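Local atomic coordinates of polyketide biosynthesis 3-hydroxy-3-methylglutaryl-ACP synthase PksG (Bacillus subtilis, PDB entry 4YXT), a protein that catalyses the aldol condensation of acetyl-AcpK with a beta-ketothioester polyketide intermediate bound to PksL, a step in making the antibiotic bacillaene. Residues F54-I62 against G169-V177. The protein carries 1 engineered substitution. Sequence-based numbering, arbitrary orientation.
Sequences FGVNAAKPI and GAGAVAVLV
Phe54, Ala58, Ala59 and Ile62 lay residues 54-62 of helix 51-64 against one face of residues 170-177 of strand 170-178 in a buried, apolar helix-on-sheet contact within the thiolase-like fold. The axes of these two segments run in the same general direction, 37° apart, and come within 6.9 Å. The close approach is consistent with the small residues that meet here, Gly55, Ala58 and Ala59 facing Ala172 and Ala174. No hydrogen bond crosses the interface.

The methyl of Ala172 meets the turn that starts at Phe54, with its CB 3.4 Å from Phe54 O. That carbonyl is already used by Ala58 N within the helix. Ala174 points its methyl at the next turn, where its CB lies 3.6 Å from Ala59 CB. Ala58 fits between the two strand alanines, its CB 3.9 Å from Ala174 CB.

Larger side chains close both ends. The CE2-CZ side of the Phe54 ring meets Ala170 and Gly171. CE2 is 3.3 Å from Gly171 N, which approaches the ring obliquely, and CZ meets Ala170 CB at 3.7 Å. At the other end, Ile62 CD1 rests on the strand backbone, 3.5 Å from Ala174 O. Ile62 CG2, anti to the backbone N, touches Leu176 CD2 at 4.1 Å as the two side chains pass in opposite directions.

Val173 and Val175 point away from the helix. Strand 170-178 lies between strands 137-145 and 5-12. Ala172 and Ala174 also touch strand 137-145, Phe12 of strand 5-12 packs edge-to-face with Phe54, and helix 91-99 flanks the helix at Val56 and Ala59.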
# COMPACT_ATOMS: atom_id res chain seq x y z
N PHE A 54 -17.95 3.26 2.16
CA PHE A 54 -17.63 4.64 1.81
C PHE A 54 -16.99 4.65 0.44
O PHE A 54 -17.37 5.50 -0.35
CB PHE A 54 -16.69 5.33 2.81
CG PHE A 54 -17.38 6.18 3.82
CD1 PHE A 54 -18.14 5.61 4.80
CD2 PHE A 54 -17.26 7.57 3.79
CE1 PHE A 54 -18.80 6.41 5.75
CE2 PHE A 54 -17.90 8.38 4.71
CZ PHE A 54 -18.68 7.80 5.70
N GLY A 55 -16.07 3.70 0.16
CA GLY A 55 -15.41 3.60 -1.15
C GLY A 55 -16.35 3.18 -2.31
O GLY A 55 -16.27 3.74 -3.42
N VAL A 56 -17.18 2.18 -2.07
CA VAL A 56 -18.17 1.72 -3.09
C VAL A 56 -19.12 2.81 -3.42
O VAL A 56 -19.28 3.16 -4.60
CB VAL A 56 -18.89 0.47 -2.64
CG1 VAL A 56 -20.10 0.08 -3.51
CG2 VAL A 56 -17.88 -0.68 -2.61
N ASN A 57 -19.61 3.48 -2.40
CA ASN A 57 -20.51 4.63 -2.65
C ASN A 57 -19.86 5.77 -3.41
O ASN A 57 -20.52 6.40 -4.22
CB ASN A 57 -21.13 5.09 -1.35
CG ASN A 57 -21.96 4.01 -0.72
OD1 ASN A 57 -22.56 3.21 -1.42
ND2 ASN A 57 -22.00 3.95 0.57
N ALA A 58 -18.57 6.03 -3.21
CA ALA A 58 -17.91 7.03 -4.05
C ALA A 58 -17.74 6.55 -5.48
O ALA A 58 -17.88 7.33 -6.41
CB ALA A 58 -16.57 7.48 -3.45
N ALA A 59 -17.40 5.28 -5.71
CA ALA A 59 -17.03 4.86 -7.07
C ALA A 59 -18.21 4.45 -7.94
O ALA A 59 -18.18 4.51 -9.20
CB ALA A 59 -16.05 3.71 -7.00
N LYS A 60 -19.25 4.00 -7.28
CA LYS A 60 -20.43 3.47 -7.94
C LYS A 60 -20.94 4.40 -9.05
O LYS A 60 -21.14 3.96 -10.22
CB LYS A 60 -21.47 3.10 -6.87
CG LYS A 60 -22.89 2.72 -7.33
CD LYS A 60 -23.06 1.23 -7.58
CE LYS A 60 -24.50 0.79 -7.42
NZ LYS A 60 -25.47 1.76 -8.02
N PRO A 61 -21.08 5.71 -8.75
CA PRO A 61 -21.56 6.58 -9.79
C PRO A 61 -20.62 6.72 -10.99
O PRO A 61 -21.07 6.94 -12.12
CB PRO A 61 -21.78 7.92 -9.06
CG PRO A 61 -22.15 7.50 -7.66
CD PRO A 61 -21.21 6.35 -7.42
N ILE A 62 -19.33 6.54 -10.76
CA ILE A 62 -18.40 6.51 -11.85
C ILE A 62 -18.64 5.26 -12.65
O ILE A 62 -18.84 5.32 -13.85
CB ILE A 62 -16.95 6.52 -11.38
CG1 ILE A 62 -16.65 7.81 -10.62
CG2 ILE A 62 -16.06 6.41 -12.62
CD1 ILE A 62 -15.20 7.89 -10.14
N GLY A 169 -13.30 14.11 10.20
CA GLY A 169 -14.32 13.56 9.33
C GLY A 169 -14.27 12.12 8.84
O GLY A 169 -13.53 11.27 9.36
N ALA A 170 -15.12 11.86 7.86
CA ALA A 170 -15.26 10.56 7.22
C ALA A 170 -15.65 10.82 5.76
O ALA A 170 -16.52 11.62 5.47
CB ALA A 170 -16.35 9.75 7.87
N GLY A 171 -15.04 10.11 4.84
CA GLY A 171 -15.24 10.44 3.45
C GLY A 171 -14.49 9.47 2.59
O GLY A 171 -13.68 8.70 3.10
N ALA A 172 -14.77 9.53 1.28
CA ALA A 172 -14.03 8.77 0.29
C ALA A 172 -14.15 9.49 -1.00
O ALA A 172 -15.16 10.16 -1.25
CB ALA A 172 -14.52 7.32 0.16
N VAL A 173 -13.07 9.43 -1.76
CA VAL A 173 -13.04 9.95 -3.12
C VAL A 173 -12.51 8.86 -4.07
O VAL A 173 -11.46 8.24 -3.80
CB VAL A 173 -12.14 11.20 -3.28
CG1 VAL A 173 -12.22 11.76 -4.71
CG2 VAL A 173 -12.49 12.31 -2.33
N ALA A 174 -13.21 8.64 -5.17
CA ALA A 174 -12.84 7.59 -6.08
C ALA A 174 -12.42 8.30 -7.32
O ALA A 174 -13.09 9.25 -7.75
CB ALA A 174 -14.04 6.68 -6.33
N VAL A 175 -11.32 7.88 -7.90
CA VAL A 175 -10.72 8.53 -9.03
C VAL A 175 -10.43 7.45 -10.09
O VAL A 175 -9.66 6.53 -9.82
CB VAL A 175 -9.38 9.19 -8.63
CG1 VAL A 175 -8.65 9.76 -9.83
CG2 VAL A 175 -9.49 10.29 -7.57
N LEU A 176 -11.02 7.60 -11.29
CA LEU A 176 -10.77 6.78 -12.45
C LEU A 176 -9.69 7.37 -13.31
O LEU A 176 -9.80 8.49 -13.73
CB LEU A 176 -12.04 6.71 -13.31
CG LEU A 176 -12.01 5.73 -14.49
CD1 LEU A 176 -12.10 4.27 -14.05
CD2 LEU A 176 -13.14 6.08 -15.44
N VAL A 177 -8.65 6.60 -13.58
CA VAL A 177 -7.44 7.07 -14.18
C VAL A 177 -7.31 6.31 -15.50
O VAL A 177 -7.54 5.07 -15.59
CB VAL A 177 -6.22 6.83 -13.26
CG1 VAL A 177 -4.94 7.29 -13.89
CG2 VAL A 177 -6.42 7.50 -11.89